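Local coordinates for protein pollen allergen Phl p 6 (Phleum pratense, PDB 6TRK) that is a grass pollen allergen of the Poa p IX/Phl p VI family, an all-helical protein whose role in the pollen is not established, at residues V14-T25 against T36-Y45; L63-A74 against F86-I97. The protein carries 1 engineered substitution. All coordinates share one frame; numbering follows the deposited sequence.

Contact 1 (14-25 with 36-45) and contact 2 (63-74 with 86-97) are two antiparallel helix pairs taken in series along the chain: the first joins helix 2-23 to helix 30-55, the second helix 60-76 to helix 82-98. Their centres lie about 13 Å apart, and together they account for all four helices of this single-chain protein. Each pair is a helical hairpin, and the hairpins close on one another through aromatic side chains: CE2 of Phe37 comes within 3.4 Å of CD1 of Phe86. The result is one shared core, with the zinc site of contact 2 on the outside.

Contact 1 (V14-T25 against T36-Y45); sequences VNASFRAAMATT and TFEAAFTVSY. Engineered in segment 36-45: Tyr45 (natural residue Ser).
Ala21 sets its methyl against the ring of Phe37 and the base of Phe41: CB lies 3.7 Å from CE1 of Phe37 and 3.9 Å from CB of Phe41. With so small a residue here the backbones come close, the two CA atoms of Ala21 and Phe41 being 5.1 Å apart. Phe37 does most of the touching from segment 36-45. Its CG stands anti to the backbone N (chi1 161°), which carries the ring across to helix 14-23, against Ala21, Met22 and Phe18. There CZ meets CE1 of Phe18 at 3.9 Å, at the edge of the Phe18 ring, while the side chain of Met22 runs alongside Phe37 in the same direction. In one of its two conformers Met22 bends at its last torsion and lays SD over one face of Phe18, toward the rim.

Near the C-terminal end of helix 14-23, Thr24 and Thr36 pass with their side chains pointing opposite ways, CG2 of Thr36 resting 3.5 Å from OG1 of Thr24. That hydroxyl is turned between its own N and carbonyl carbon (chi1 71°), from where it bonds back to Ala21 O at 2.7 Å in the carbonyl plane; Thr25 does the same to Met22 O, leaving its CG2 to pack on CB of Phe37. At the other end Ser17 and Ser44 face each other through their CB atoms, and a water joins Ser17 O to Ser44 OG, while Ser17 OG is bonded to Asn48. Engineered Tyr45 meets CG1 of Val14 at its ring edge.

Phe18 and Phe41 both reach Phe90 of helix 82-98. The helices run antiparallel at 153° and the segment axes approach to 8.2 Å, with the small residues Ser17, Ala21 and Ser44 where they are close and aromatic side chains beside them: a helical hairpin, here the first half of a four-helix bundle.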
loop_
_atom_site.group_PDB
_atom_site.type_symbol
_atom_site.label_atom_id
_atom_site.label_comp_id
_atom_site.label_asym_id
_atom_site.label_seq_id
_atom_site.Cartn_x
_atom_site.Cartn_y
_atom_site.Cartn_z
ATOM N N VAL A 14 7.065 0.930 -3.366
ATOM C CA VAL A 14 5.664 0.578 -3.099
ATOM C C VAL A 14 4.898 1.771 -2.555
ATOM O O VAL A 14 3.765 2.055 -2.966
ATOM C CB VAL A 14 5.612 -0.619 -2.104
ATOM C CG1 VAL A 14 4.192 -0.834 -1.578
ATOM C CG2 VAL A 14 6.105 -1.891 -2.734
ATOM N N ASN A 15 5.514 2.520 -1.638
ATOM C CA ASN A 15 4.837 3.674 -1.055
ATOM C C ASN A 15 4.601 4.778 -2.078
ATOM O O ASN A 15 3.519 5.361 -2.119
ATOM C CB ASN A 15 5.663 4.161 0.140
ATOM C CG ASN A 15 4.818 4.829 1.182
ATOM O OD1 ASN A 15 3.592 4.984 1.041
ATOM N ND2 ASN A 15 5.458 5.206 2.281
ATOM N N ALA A 16 5.572 5.036 -2.933
ATOM C CA ALA A 16 5.420 6.073 -3.943
ATOM C C ALA A 16 4.311 5.726 -4.934
ATOM O O ALA A 16 3.523 6.598 -5.309
ATOM C CB ALA A 16 6.762 6.287 -4.660
ATOM N N SER A 17 4.238 4.460 -5.361
ATOM C CA SER A 17 3.146 4.053 -6.262
ATOM C C SER A 17 1.791 4.135 -5.574
ATOM O O SER A 17 0.784 4.519 -6.189
ATOM C CB SER A 17 3.393 2.639 -6.749
ATOM O OG SER A 17 4.529 2.557 -7.559
ATOM N N PHE A 18 1.746 3.738 -4.282
ATOM C CA PHE A 18 0.524 3.880 -3.495
ATOM C C PHE A 18 0.074 5.343 -3.420
ATOM O O PHE A 18 -1.102 5.646 -3.608
ATOM C CB PHE A 18 0.791 3.244 -2.108
ATOM C CG PHE A 18 -0.225 3.568 -1.057
ATOM C CD1 PHE A 18 -1.518 3.092 -1.127
ATOM C CD2 PHE A 18 0.158 4.295 0.082
ATOM C CE1 PHE A 18 -2.431 3.362 -0.086
ATOM C CE2 PHE A 18 -0.749 4.574 1.114
ATOM C CZ PHE A 18 -2.038 4.103 1.035
ATOM N N ARG A 19 0.995 6.269 -3.193
ATOM C CA ARG A 19 0.616 7.685 -3.167
ATOM C C ARG A 19 0.104 8.148 -4.531
ATOM O O ARG A 19 -0.851 8.929 -4.614
ATOM C CB ARG A 19 1.806 8.555 -2.740
ATOM C CG ARG A 19 2.273 8.354 -1.318
ATOM C CD ARG A 19 3.292 9.443 -0.953
ATOM N NE ARG A 19 4.606 9.262 -1.573
ATOM C CZ ARG A 19 5.602 8.567 -1.028
ATOM N NH1 ARG A 19 5.436 7.952 0.147
ATOM N NH2 ARG A 19 6.758 8.469 -1.667
ATOM N N ALA A 20 0.724 7.672 -5.613
ATOM C CA ALA A 20 0.226 8.002 -6.959
ATOM C C ALA A 20 -1.176 7.443 -7.182
ATOM O O ALA A 20 -2.037 8.105 -7.747
ATOM C CB ALA A 20 1.215 7.482 -8.004
ATOM N N ALA A 21 -1.456 6.240 -6.694
ATOM C CA ALA A 21 -2.823 5.744 -6.825
ATOM C C ALA A 21 -3.825 6.594 -6.052
ATOM O O ALA A 21 -4.949 6.844 -6.520
ATOM C CB ALA A 21 -2.865 4.288 -6.365
ATOM N N MET A 22 -3.454 7.036 -4.853
ATOM C CA MET A 22 -4.346 7.920 -4.112
ATOM C C MET A 22 -4.630 9.193 -4.900
ATOM O O MET A 22 -5.761 9.691 -4.909
ATOM C CB MET A 22 -3.719 8.248 -2.760
ATOM C CG MET A 22 -3.647 7.042 -1.837
ATOM S SD MET A 22 -2.868 7.393 -0.255
ATOM C CE MET A 22 -4.031 8.575 0.438
ATOM N N ALA A 23 -3.615 9.720 -5.589
ATOM C CA ALA A 23 -3.799 10.969 -6.338
ATOM C C ALA A 23 -4.875 10.845 -7.414
ATOM O O ALA A 23 -5.514 11.843 -7.764
ATOM C CB ALA A 23 -2.477 11.394 -6.957
ATOM N N THR A 24 -5.119 9.633 -7.922
ATOM C CA THR A 24 -6.119 9.483 -8.972
ATOM C C THR A 24 -7.544 9.700 -8.480
ATOM O O THR A 24 -8.453 9.840 -9.311
ATOM C CB THR A 24 -6.035 8.118 -9.659
ATOM O OG1 THR A 24 -6.491 7.078 -8.764
ATOM C CG2 THR A 24 -4.648 7.855 -10.178
ATOM N N THR A 25 -7.780 9.750 -7.170
ATOM C CA THR A 25 -9.097 10.010 -6.627
ATOM C C THR A 25 -9.398 11.503 -6.427
ATOM O O THR A 25 -10.494 11.831 -5.959
ATOM C CB THR A 25 -9.282 9.290 -5.278
ATOM O OG1 THR A 25 -8.465 9.910 -4.284
ATOM C CG2 THR A 25 -8.914 7.790 -5.401
ATOM N N THR A 36 -11.675 3.603 -8.474
ATOM C CA THR A 36 -10.635 4.306 -9.216
ATOM C C THR A 36 -9.262 4.045 -8.613
ATOM O O THR A 36 -8.304 3.701 -9.326
ATOM C CB THR A 36 -10.962 5.805 -9.237
ATOM O OG1 THR A 36 -12.193 6.047 -9.970
ATOM C CG2 THR A 36 -9.823 6.619 -9.835
ATOM N N PHE A 37 -9.154 4.192 -7.292
ATOM C CA PHE A 37 -7.891 3.941 -6.606
ATOM C C PHE A 37 -7.418 2.507 -6.838
ATOM O O PHE A 37 -6.244 2.249 -7.144
ATOM C CB PHE A 37 -8.072 4.198 -5.091
ATOM C CG PHE A 37 -7.013 3.560 -4.260
ATOM C CD1 PHE A 37 -5.805 4.188 -4.061
ATOM C CD2 PHE A 37 -7.188 2.313 -3.711
ATOM C CE1 PHE A 37 -4.799 3.610 -3.320
ATOM C CE2 PHE A 37 -6.161 1.692 -2.995
ATOM C CZ PHE A 37 -4.987 2.341 -2.789
ATOM N N GLU A 38 -8.330 1.556 -6.672
ATOM C CA GLU A 38 -7.958 0.158 -6.743
ATOM C C GLU A 38 -7.445 -0.213 -8.127
ATOM O O GLU A 38 -6.474 -0.975 -8.253
ATOM C CB GLU A 38 -9.145 -0.708 -6.357
ATOM C CG GLU A 38 -8.745 -2.116 -6.032
ATOM C CD GLU A 38 -8.708 -3.003 -7.251
ATOM O OE1 GLU A 38 -8.096 -4.089 -7.168
ATOM O OE2 GLU A 38 -9.280 -2.612 -8.292
ATOM N N ALA A 39 -8.068 0.323 -9.178
ATOM C CA ALA A 39 -7.597 0.056 -10.532
ATOM C C ALA A 39 -6.211 0.635 -10.771
ATOM O O ALA A 39 -5.372 0.002 -11.424
ATOM C CB ALA A 39 -8.589 0.619 -11.536
ATOM N N ALA A 40 -5.950 1.824 -10.250
ATOM C CA ALA A 40 -4.629 2.407 -10.407
ATOM C C ALA A 40 -3.609 1.689 -9.541
ATOM O O ALA A 40 -2.469 1.445 -9.971
ATOM C CB ALA A 40 -4.672 3.901 -10.053
ATOM N N PHE A 41 -4.007 1.328 -8.319
ATOM C CA PHE A 41 -3.111 0.690 -7.382
ATOM C C PHE A 41 -2.669 -0.668 -7.886
ATOM O O PHE A 41 -1.494 -1.025 -7.785
ATOM C CB PHE A 41 -3.807 0.540 -6.010
ATOM C CG PHE A 41 -3.017 -0.272 -5.037
ATOM C CD1 PHE A 41 -3.187 -1.660 -4.956
ATOM C CD2 PHE A 41 -2.094 0.333 -4.218
ATOM C CE1 PHE A 41 -2.445 -2.402 -4.078
ATOM C CE2 PHE A 41 -1.322 -0.426 -3.326
ATOM C CZ PHE A 41 -1.499 -1.788 -3.265
ATOM N N THR A 42 -3.591 -1.449 -8.456
ATOM C CA THR A 42 -3.230 -2.830 -8.801
ATOM C C THR A 42 -2.184 -2.878 -9.918
ATOM O O THR A 42 -1.303 -3.744 -9.895
ATOM C CB THR A 42 -4.495 -3.612 -9.179
ATOM O OG1 THR A 42 -4.199 -5.017 -9.238
ATOM C CG2 THR A 42 -5.050 -3.152 -10.514
ATOM N N VAL A 43 -2.238 -1.947 -10.879
ATOM C CA VAL A 43 -1.249 -1.937 -11.966
ATOM C C VAL A 43 0.154 -1.717 -11.414
ATOM O O VAL A 43 1.082 -2.459 -11.718
ATOM C CB VAL A 43 -1.599 -0.840 -12.998
ATOM C CG1 VAL A 43 -0.441 -0.657 -13.994
ATOM C CG2 VAL A 43 -2.898 -1.165 -13.730
ATOM N N SER A 44 0.339 -0.648 -10.639
ATOM C CA SER A 44 1.691 -0.334 -10.204
ATOM C C SER A 44 2.182 -1.263 -9.096
ATOM O O SER A 44 3.373 -1.605 -9.070
ATOM C CB SER A 44 1.738 1.124 -9.743
ATOM O OG SER A 44 0.750 1.385 -8.762
ATOM N N TYR A 45 1.279 -1.720 -8.211
ATOM C CA TYR A 45 1.690 -2.623 -7.148
ATOM C C TYR A 45 2.201 -3.938 -7.720
ATOM O O TYR A 45 3.220 -4.459 -7.263
ATOM C CB TYR A 45 0.538 -2.897 -6.168
ATOM C CG TYR A 45 0.932 -3.914 -5.102
ATOM C CD1 TYR A 45 1.720 -3.544 -4.004
ATOM C CD2 TYR A 45 0.544 -5.224 -5.200
ATOM C CE1 TYR A 45 2.085 -4.458 -3.052
ATOM C CE2 TYR A 45 0.915 -6.140 -4.233
ATOM C CZ TYR A 45 1.664 -5.736 -3.157
ATOM O OH TYR A 45 2.039 -6.670 -2.202
HETATM O O HOH W 1 0.085 4.012 -8.846
#

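Contact 2 (L63-A74 against F86-I97); sequences LDEVYNAAYNAA and FVLHFSEALRII. With ZN (zinc ion), chain C.
Val66 is a knob in a hole formed by Phe90, Ala93, Leu94 and Ile97. Its two methyls divide the work: CG1, anti to the backbone N (chi1 175°), lies over one face of the Phe90 ring, 3.8 Å from the centroid, while CG2 meets CD1 of Ile97 at 3.6 Å in the conformer modelled here.

One turn on, the CB of Ala70 sits almost squarely above the centre of the Phe86 ring, 3.5 Å from its centroid and only 4° off the normal, and also touches CB of Phe90. A third CH-pi contact follows at Ala73, whose CB covers one face of His89 toward the rim. The imidazole is held by ND1, which is hydrogen-bonded to Ala85 O; CG of Leu88 lies over its other face.

Away from this interface, Glu92 OE1 binds zinc at 2.0 Å, with a water and His104 completing the ligands found here.

The helices are antiparallel at 159°, and the segment axes approach to 7.7 Å. Beyond them, Phe86 meets Phe41 of helix 30-55 edge-to-face, Phe90 packs on Val14 of helix 2-23, and Leu63 touches the engineered Tyr45, joining this hairpin to both helices of the other.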
loop_
_atom_site.group_PDB
_atom_site.type_symbol
_atom_site.label_atom_id
_atom_site.label_comp_id
_atom_site.label_asym_id
_atom_site.label_seq_id
_atom_site.Cartn_x
_atom_site.Cartn_y
_atom_site.Cartn_z
ATOM N N LEU A 63 5.090 -8.018 2.123
ATOM C CA LEU A 63 4.261 -7.213 1.239
ATOM C C LEU A 63 2.887 -7.838 1.066
ATOM O O LEU A 63 1.872 -7.118 1.119
ATOM C CB LEU A 63 4.946 -7.014 -0.113
ATOM C CG LEU A 63 6.187 -6.106 -0.098
ATOM C CD1 LEU A 63 6.838 -6.107 -1.499
ATOM C CD2 LEU A 63 5.815 -4.716 0.323
ATOM N N ASP A 64 2.813 -9.176 0.905
ATOM C CA ASP A 64 1.507 -9.833 0.801
ATOM C C ASP A 64 0.619 -9.487 2.016
ATOM O O ASP A 64 -0.583 -9.239 1.870
ATOM C CB ASP A 64 1.643 -11.358 0.744
ATOM C CG ASP A 64 2.275 -11.888 -0.525
ATOM O OD1 ASP A 64 2.313 -11.206 -1.581
ATOM O OD2 ASP A 64 2.719 -13.065 -0.460
ATOM N N GLU A 65 1.204 -9.486 3.227
ATOM C CA GLU A 65 0.438 -9.173 4.423
ATOM C C GLU A 65 -0.068 -7.729 4.436
ATOM O O GLU A 65 -1.184 -7.452 4.905
ATOM C CB GLU A 65 1.286 -9.470 5.663
ATOM C CG GLU A 65 0.623 -9.067 6.969
ATOM C CD GLU A 65 -0.656 -9.818 7.346
ATOM O OE1 GLU A 65 -0.913 -10.925 6.804
ATOM O OE2 GLU A 65 -1.402 -9.314 8.239
ATOM N N VAL A 66 0.765 -6.778 3.999
ATOM C CA VAL A 66 0.335 -5.380 3.913
ATOM C C VAL A 66 -0.861 -5.260 2.968
ATOM O O VAL A 66 -1.873 -4.614 3.287
ATOM C CB VAL A 66 1.502 -4.499 3.428
ATOM C CG1 VAL A 66 1.094 -3.060 3.195
ATOM C CG2 VAL A 66 2.664 -4.553 4.393
ATOM N N TYR A 67 -0.760 -5.869 1.785
ATOM C CA TYR A 67 -1.870 -5.797 0.839
ATOM C C TYR A 67 -3.110 -6.470 1.415
ATOM O O TYR A 67 -4.209 -5.909 1.367
ATOM C CB TYR A 67 -1.494 -6.435 -0.493
ATOM C CG TYR A 67 -2.643 -6.467 -1.475
ATOM C CD1 TYR A 67 -3.013 -5.335 -2.172
ATOM C CD2 TYR A 67 -3.364 -7.635 -1.683
ATOM C CE1 TYR A 67 -4.078 -5.365 -3.076
ATOM C CE2 TYR A 67 -4.420 -7.676 -2.559
ATOM C CZ TYR A 67 -4.774 -6.541 -3.250
ATOM O OH TYR A 67 -5.831 -6.593 -4.137
ATOM N N ASN A 68 -2.944 -7.668 1.994
ATOM C CA ASN A 68 -4.105 -8.345 2.556
ATOM C C ASN A 68 -4.745 -7.518 3.659
ATOM O O ASN A 68 -5.977 -7.439 3.769
ATOM C CB ASN A 68 -3.686 -9.732 3.060
ATOM C CG ASN A 68 -3.383 -10.695 1.909
ATOM O OD1 ASN A 68 -3.912 -10.529 0.803
ATOM N ND2 ASN A 68 -2.519 -11.687 2.153
ATOM N N ALA A 69 -3.933 -6.931 4.522
ATOM C CA ALA A 69 -4.500 -6.105 5.588
ATOM C C ALA A 69 -5.411 -5.022 5.011
ATOM O O ALA A 69 -6.523 -4.766 5.504
ATOM C CB ALA A 69 -3.375 -5.453 6.394
ATOM N N ALA A 70 -4.918 -4.351 3.968
ATOM C CA ALA A 70 -5.652 -3.253 3.360
ATOM C C ALA A 70 -6.866 -3.720 2.564
ATOM O O ALA A 70 -7.954 -3.157 2.712
ATOM C CB ALA A 70 -4.698 -2.470 2.451
ATOM N N TYR A 71 -6.690 -4.729 1.704
ATOM C CA TYR A 71 -7.794 -5.230 0.904
ATOM C C TYR A 71 -8.897 -5.785 1.790
ATOM O O TYR A 71 -10.082 -5.533 1.558
ATOM C CB TYR A 71 -7.303 -6.296 -0.058
ATOM C CG TYR A 71 -8.441 -6.862 -0.882
ATOM C CD1 TYR A 71 -8.798 -6.269 -2.087
ATOM C CD2 TYR A 71 -9.168 -7.956 -0.440
ATOM C CE1 TYR A 71 -9.839 -6.766 -2.835
ATOM C CE2 TYR A 71 -10.224 -8.467 -1.196
ATOM C CZ TYR A 71 -10.550 -7.858 -2.384
ATOM O OH TYR A 71 -11.588 -8.342 -3.137
ATOM N N ASN A 72 -8.513 -6.485 2.873
ATOM C CA ASN A 72 -9.538 -7.077 3.714
ATOM C C ASN A 72 -10.271 -6.021 4.535
ATOM O O ASN A 72 -11.487 -6.120 4.736
ATOM C CB ASN A 72 -8.943 -8.167 4.609
ATOM C CG ASN A 72 -8.623 -9.451 3.852
ATOM O OD1 ASN A 72 -9.356 -9.868 2.956
ATOM N ND2 ASN A 72 -7.542 -10.103 4.222
ATOM N N ALA A 73 -9.571 -4.975 5.011
ATOM C CA ALA A 73 -10.278 -3.918 5.722
ATOM C C ALA A 73 -11.281 -3.232 4.800
ATOM O O ALA A 73 -12.416 -2.948 5.204
ATOM C CB ALA A 73 -9.260 -2.910 6.279
ATOM N N ALA A 74 -10.882 -2.983 3.549
ATOM C CA ALA A 74 -11.794 -2.382 2.586
ATOM C C ALA A 74 -12.943 -3.324 2.246
ATOM O O ALA A 74 -14.085 -2.879 2.123
ATOM C CB ALA A 74 -11.017 -1.985 1.322
ATOM N N PHE A 86 -8.909 1.158 3.196
ATOM C CA PHE A 86 -7.718 0.662 2.525
ATOM C C PHE A 86 -6.481 1.501 2.856
ATOM O O PHE A 86 -5.419 0.958 3.232
ATOM C CB PHE A 86 -7.924 0.647 1.002
ATOM C CG PHE A 86 -6.851 -0.134 0.264
ATOM C CD1 PHE A 86 -5.582 0.379 0.075
ATOM C CD2 PHE A 86 -7.120 -1.395 -0.255
ATOM C CE1 PHE A 86 -4.590 -0.327 -0.570
ATOM C CE2 PHE A 86 -6.129 -2.092 -0.960
ATOM C CZ PHE A 86 -4.867 -1.554 -1.101
ATOM N N VAL A 87 -6.589 2.816 2.663
ATOM C CA VAL A 87 -5.473 3.730 2.821
ATOM C C VAL A 87 -4.913 3.668 4.231
ATOM O O VAL A 87 -3.699 3.601 4.414
ATOM C CB VAL A 87 -5.924 5.153 2.467
ATOM C CG1 VAL A 87 -4.875 6.183 2.875
ATOM C CG2 VAL A 87 -6.198 5.258 0.967
ATOM N N LEU A 88 -5.798 3.652 5.232
ATOM C CA LEU A 88 -5.339 3.607 6.616
ATOM C C LEU A 88 -4.551 2.338 6.890
ATOM O O LEU A 88 -3.483 2.372 7.511
ATOM C CB LEU A 88 -6.538 3.737 7.557
ATOM C CG LEU A 88 -6.274 3.549 9.029
ATOM C CD1 LEU A 88 -5.391 4.657 9.533
ATOM C CD2 LEU A 88 -7.581 3.570 9.791
ATOM N N HIS A 89 -5.082 1.186 6.491
ATOM C CA HIS A 89 -4.403 -0.052 6.883
ATOM C C HIS A 89 -3.186 -0.340 6.017
ATOM O O HIS A 89 -2.185 -0.878 6.515
ATOM C CB HIS A 89 -5.391 -1.207 6.868
ATOM C CG HIS A 89 -6.437 -1.075 7.927
ATOM N ND1 HIS A 89 -7.604 -0.352 7.754
ATOM C CD2 HIS A 89 -6.448 -1.506 9.208
ATOM C CE1 HIS A 89 -8.303 -0.373 8.873
ATOM N NE2 HIS A 89 -7.618 -1.063 9.779
ATOM N N PHE A 90 -3.210 0.087 4.756
ATOM C CA PHE A 90 -2.029 -0.083 3.919
ATOM C C PHE A 90 -0.856 0.730 4.474
ATOM O O PHE A 90 0.256 0.219 4.657
ATOM C CB PHE A 90 -2.334 0.331 2.453
ATOM C CG PHE A 90 -1.256 -0.128 1.498
ATOM C CD1 PHE A 90 -0.198 0.699 1.213
ATOM C CD2 PHE A 90 -1.293 -1.394 0.924
ATOM C CE1 PHE A 90 0.828 0.286 0.369
ATOM C CE2 PHE A 90 -0.270 -1.837 0.096
ATOM C CZ PHE A 90 0.790 -0.966 -0.182
ATOM N N SER A 91 -1.094 1.988 4.767
ATOM C CA SER A 91 -0.008 2.841 5.242
ATOM C C SER A 91 0.519 2.390 6.602
ATOM O O SER A 91 1.730 2.381 6.812
ATOM C CB SER A 91 -0.476 4.284 5.296
ATOM O OG SER A 91 -1.584 4.481 6.118
ATOM N N GLU A 92 -0.372 1.987 7.521
ATOM C CA GLU A 92 0.082 1.514 8.837
ATOM C C GLU A 92 0.821 0.185 8.729
ATOM O O GLU A 92 1.876 -0.016 9.359
ATOM C CB GLU A 92 -1.085 1.412 9.839
ATOM C CG GLU A 92 -1.578 2.785 10.324
ATOM C CD GLU A 92 -2.452 2.791 11.519
ATOM O OE1 GLU A 92 -2.817 3.931 11.927
ATOM O OE2 GLU A 92 -2.822 1.726 12.049
ATOM N N ALA A 93 0.296 -0.754 7.950
ATOM C CA ALA A 93 0.966 -2.049 7.846
ATOM C C ALA A 93 2.318 -1.927 7.154
ATOM O O ALA A 93 3.264 -2.615 7.526
ATOM C CB ALA A 93 0.050 -3.035 7.121
ATOM N N LEU A 94 2.448 -1.016 6.183
ATOM C CA LEU A 94 3.740 -0.818 5.547
ATOM C C LEU A 94 4.767 -0.278 6.536
ATOM O O LEU A 94 5.934 -0.680 6.512
ATOM C CB LEU A 94 3.585 0.115 4.339
ATOM C CG LEU A 94 4.781 0.122 3.376
ATOM C CD1 LEU A 94 4.983 -1.235 2.683
ATOM C CD2 LEU A 94 4.634 1.228 2.284
ATOM N N ARG A 95 4.350 0.607 7.437
ATOM C CA ARG A 95 5.280 1.080 8.459
ATOM C C ARG A 95 5.634 -0.024 9.447
ATOM O O ARG A 95 6.768 -0.086 9.925
ATOM C CB ARG A 95 4.691 2.311 9.160
ATOM C CG ARG A 95 4.739 3.562 8.275
ATOM C CD ARG A 95 4.452 4.875 9.031
ATOM N NE ARG A 95 3.031 5.059 9.320
ATOM C CZ ARG A 95 2.153 5.671 8.512
ATOM N NH1 ARG A 95 0.888 5.781 8.895
ATOM N NH2 ARG A 95 2.530 6.176 7.346
ATOM N N ILE A 96 4.703 -0.934 9.730
ATOM C CA ILE A 96 5.012 -2.028 10.632
ATOM C C ILE A 96 6.072 -2.945 10.013
ATOM O O ILE A 96 7.069 -3.283 10.663
ATOM C CB ILE A 96 3.730 -2.770 11.029
ATOM C CG1 ILE A 96 2.882 -1.864 11.937
ATOM C CG2 ILE A 96 4.048 -4.083 11.715
ATOM C CD1 ILE A 96 1.488 -2.327 12.140
ATOM N N ILE A 97 5.880 -3.367 8.753
ATOM C CA ILE A 97 6.869 -4.274 8.177
ATOM C C ILE A 97 8.196 -3.562 7.940
ATOM O O ILE A 97 9.246 -4.217 7.896
ATOM C CB ILE A 97 6.365 -4.978 6.896
ATOM C CG1 ILE A 97 6.301 -4.039 5.704
ATOM C CG2 ILE A 97 5.003 -5.615 7.142
ATOM C CD1 ILE A 97 6.263 -4.750 4.357
HETATM ZN ZN ZN C . -3.835 4.092 13.604
HETATM O O HOH W 2 -5.779 3.853 13.278
#